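PDB 3TY1: thioredoxin-like protein from Klebsiella pneumoniae subsp. pneumoniae MGH 78578, which probably binds carbohydrate and is a putative aldose 1-epimerase, an enzyme type that interconverts the anomers of sugars. Local coordinates for the interface of chains A and B. Sequence-based numbering; all coordinates share one arbitrary frame. Chains: chain A/B, Hypothetical aldose 1-epimerase.

The interface of chains A and B. Residues chain A 83, 85-87, 107-108, 110, 309-310; chain B 168-171, 174.
In this putative aldose 1-epimerase, a supersandwich protein, the turn joining strands 159-169 and 173-183 of chain B pushes B:Phe170 into a largely apolar pocket of chain A with aromatic walls. The deposited assembly holds three copies, which may or may not associate this way in the cell. With CG anti to the backbone N (chi1 179°), B:Phe170 points its flat, apolar ring across into chain A, which suits a phenylalanine lodged among apolar groups of the partner. A:Trp83 crosses it obliquely, CH2 above one face towards the rim, with planes 69° apart and A:Trp83 CZ3 3.7 Å from B:Phe170 CE1. B:Lys171 lays its aliphatic CG over the centre of the opposite face, so this methylene caps the ring while the extended chain carries the amine away. A:Phe110 lies alongside, pointing the same way but turned edge-to-face, its CD2 3.5 Å from CD2 of B:Phe170; A:Trp83 in turn covers A:Phe110 with CZ2. Branched A:Leu107 fills the neighbouring flank with CD2, while its carbonyl O accepts a hydrogen bond from the backbone N of B:Phe170 (3.1 Å), the donor standing above the carbonyl plane. Compact A:Pro86 sets CG 3.8 Å from CA of B:Phe170, bracing the turn. Behind the pocket, the small hydroxyl of A:Ser85 donates through OG to the A:Phe110 O (2.6 Å) and accepts from the A:Val87 N, tying these segments together. At the rim, B:Asp174 uses OD1 to receive B:Ser168 OG and OD2 to hold a water shared with A:Pro86 O.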
loop_
_atom_site.group_PDB
_atom_site.type_symbol
_atom_site.label_atom_id
_atom_site.label_comp_id
_atom_site.label_asym_id
_atom_site.label_seq_id
_atom_site.Cartn_x
_atom_site.Cartn_y
_atom_site.Cartn_z
ATOM N N TRP A 83 -3.679 -6.028 -25.774
ATOM C CA TRP A 83 -2.302 -6.512 -25.942
ATOM C C TRP A 83 -1.918 -7.419 -24.796
ATOM O O TRP A 83 -2.635 -7.509 -23.808
ATOM C CB TRP A 83 -1.335 -5.328 -26.039
ATOM C CG TRP A 83 -1.247 -4.442 -24.776
ATOM C CD1 TRP A 83 -2.209 -3.655 -24.257
ATOM C CD2 TRP A 83 -0.073 -4.246 -23.956
ATOM N NE1 TRP A 83 -1.739 -3.006 -23.133
ATOM C CE2 TRP A 83 -0.427 -3.358 -22.929
ATOM C CE3 TRP A 83 1.241 -4.768 -23.993
ATOM C CZ2 TRP A 83 0.489 -2.954 -21.917
ATOM C CZ3 TRP A 83 2.146 -4.390 -23.004
ATOM C CH2 TRP A 83 1.770 -3.475 -21.979
ATOM N N SER A 85 0.682 -8.014 -22.096
ATOM C CA SER A 85 1.723 -7.451 -21.244
ATOM C C SER A 85 2.372 -8.557 -20.424
ATOM O O SER A 85 1.728 -9.590 -20.163
ATOM C CB SER A 85 1.072 -6.449 -20.331
ATOM O OG SER A 85 1.916 -5.947 -19.334
ATOM N N PRO A 86 3.638 -8.354 -19.980
ATOM C CA PRO A 86 4.170 -9.271 -18.981
ATOM C C PRO A 86 3.399 -9.290 -17.658
ATOM O O PRO A 86 3.546 -10.241 -16.902
ATOM C CB PRO A 86 5.601 -8.747 -18.753
ATOM C CG PRO A 86 5.560 -7.272 -19.174
ATOM C CD PRO A 86 4.642 -7.331 -20.364
ATOM N N VAL A 87 2.677 -8.222 -17.337
ATOM C CA VAL A 87 1.859 -8.117 -16.124
ATOM C C VAL A 87 0.502 -8.806 -16.484
ATOM O O VAL A 87 -0.321 -8.259 -17.244
ATOM C CB VAL A 87 1.613 -6.655 -15.710
ATOM C CG1 VAL A 87 0.683 -6.587 -14.475
ATOM C CG2 VAL A 87 2.939 -5.908 -15.463
ATOM N N LEU A 107 4.227 0.955 -13.850
ATOM C CA LEU A 107 4.624 -0.121 -14.746
ATOM C C LEU A 107 4.311 -1.539 -14.217
ATOM O O LEU A 107 4.199 -2.478 -14.996
ATOM C CB LEU A 107 6.095 0.006 -15.118
ATOM C CG LEU A 107 6.554 1.217 -15.967
ATOM C CD1 LEU A 107 8.078 1.156 -16.071
ATOM C CD2 LEU A 107 5.920 1.237 -17.350
ATOM N N GLU A 108 4.183 -1.690 -12.903
ATOM C CA GLU A 108 3.883 -2.972 -12.277
ATOM C C GLU A 108 2.434 -3.412 -12.478
ATOM O O GLU A 108 2.105 -4.589 -12.231
ATOM C CB GLU A 108 4.257 -2.941 -10.777
ATOM C CG GLU A 108 5.757 -2.605 -10.565
ATOM C CD GLU A 108 6.244 -2.652 -9.125
ATOM O OE1 GLU A 108 5.440 -2.833 -8.178
ATOM O OE2 GLU A 108 7.478 -2.526 -8.941
ATOM N N PHE A 110 0.573 -2.336 -15.500
ATOM C CA PHE A 110 0.146 -1.959 -16.857
ATOM C C PHE A 110 -0.050 -3.107 -17.806
ATOM O O PHE A 110 0.918 -3.765 -18.243
ATOM C CB PHE A 110 1.103 -0.899 -17.456
ATOM C CG PHE A 110 0.710 -0.407 -18.845
ATOM C CD1 PHE A 110 -0.602 -0.119 -19.162
ATOM C CD2 PHE A 110 1.679 -0.126 -19.791
ATOM C CE1 PHE A 110 -0.965 0.379 -20.435
ATOM C CE2 PHE A 110 1.329 0.359 -21.036
ATOM C CZ PHE A 110 0.009 0.613 -21.354
ATOM N N GLN A 309 8.262 -8.751 -24.675
ATOM C CA GLN A 309 8.587 -7.440 -24.103
ATOM C C GLN A 309 7.412 -6.482 -24.183
ATOM O O GLN A 309 7.199 -5.702 -23.279
ATOM C CB GLN A 309 9.783 -6.815 -24.780
ATOM C CG GLN A 309 10.262 -5.488 -24.179
ATOM C CD GLN A 309 11.069 -5.651 -22.867
ATOM O OE1 GLN A 309 11.190 -6.748 -22.325
ATOM N NE2 GLN A 309 11.598 -4.539 -22.365
ATOM N N GLY A 310 6.662 -6.545 -25.289
ATOM C CA GLY A 310 5.538 -5.636 -25.551
ATOM C C GLY A 310 5.534 -5.273 -27.022
ATOM O O GLY A 310 6.464 -4.629 -27.509
ATOM N N SER B 168 7.149 -9.256 -12.102
ATOM C CA SER B 168 6.797 -8.938 -13.454
ATOM C C SER B 168 6.469 -7.465 -13.539
ATOM O O SER B 168 5.546 -6.972 -12.860
ATOM C CB SER B 168 5.553 -9.732 -13.878
ATOM O OG SER B 168 5.767 -11.115 -13.786
ATOM N N THR B 169 7.222 -6.753 -14.382
ATOM C CA THR B 169 7.043 -5.299 -14.547
ATOM C C THR B 169 7.253 -4.911 -16.005
ATOM O O THR B 169 8.306 -5.224 -16.569
ATOM C CB THR B 169 8.070 -4.544 -13.651
ATOM O OG1 THR B 169 7.951 -4.965 -12.297
ATOM C CG2 THR B 169 7.924 -3.011 -13.728
ATOM N N PHE B 170 6.308 -4.162 -16.592
ATOM C CA PHE B 170 6.410 -3.782 -17.994
ATOM C C PHE B 170 7.666 -2.923 -18.156
ATOM O O PHE B 170 7.941 -2.056 -17.325
ATOM C CB PHE B 170 5.175 -3.023 -18.456
ATOM C CG PHE B 170 5.213 -2.565 -19.882
ATOM C CD1 PHE B 170 5.417 -3.474 -20.919
ATOM C CD2 PHE B 170 5.015 -1.218 -20.197
ATOM C CE1 PHE B 170 5.471 -3.036 -22.233
ATOM C CE2 PHE B 170 5.045 -0.782 -21.522
ATOM C CZ PHE B 170 5.251 -1.684 -22.529
ATOM N N LYS B 171 8.432 -3.243 -19.193
ATOM C CA LYS B 171 9.695 -2.561 -19.552
ATOM C C LYS B 171 10.879 -2.850 -18.654
ATOM O O LYS B 171 11.986 -2.436 -18.980
ATOM C CB LYS B 171 9.499 -1.038 -19.770
ATOM C CG LYS B 171 8.843 -0.802 -21.136
ATOM C CD LYS B 171 8.669 0.616 -21.496
ATOM C CE LYS B 171 8.095 0.735 -22.888
ATOM N NZ LYS B 171 9.049 0.761 -24.027
ATOM N N ASP B 174 10.792 -9.747 -16.043
ATOM C CA ASP B 174 9.779 -10.742 -15.819
ATOM C C ASP B 174 10.470 -11.954 -15.245
ATOM O O ASP B 174 10.714 -12.933 -15.948
ATOM C CB ASP B 174 8.999 -11.086 -17.071
ATOM C CG ASP B 174 7.695 -11.907 -16.754
ATOM O OD1 ASP B 174 7.405 -12.181 -15.529
ATOM O OD2 ASP B 174 7.033 -12.315 -17.755
HETATM O O HOH W 1 3.191 -6.926 -11.424
HETATM O O HOH W 2 8.178 -5.538 -20.777
HETATM O O HOH W 3 4.453 -12.784 -17.596
#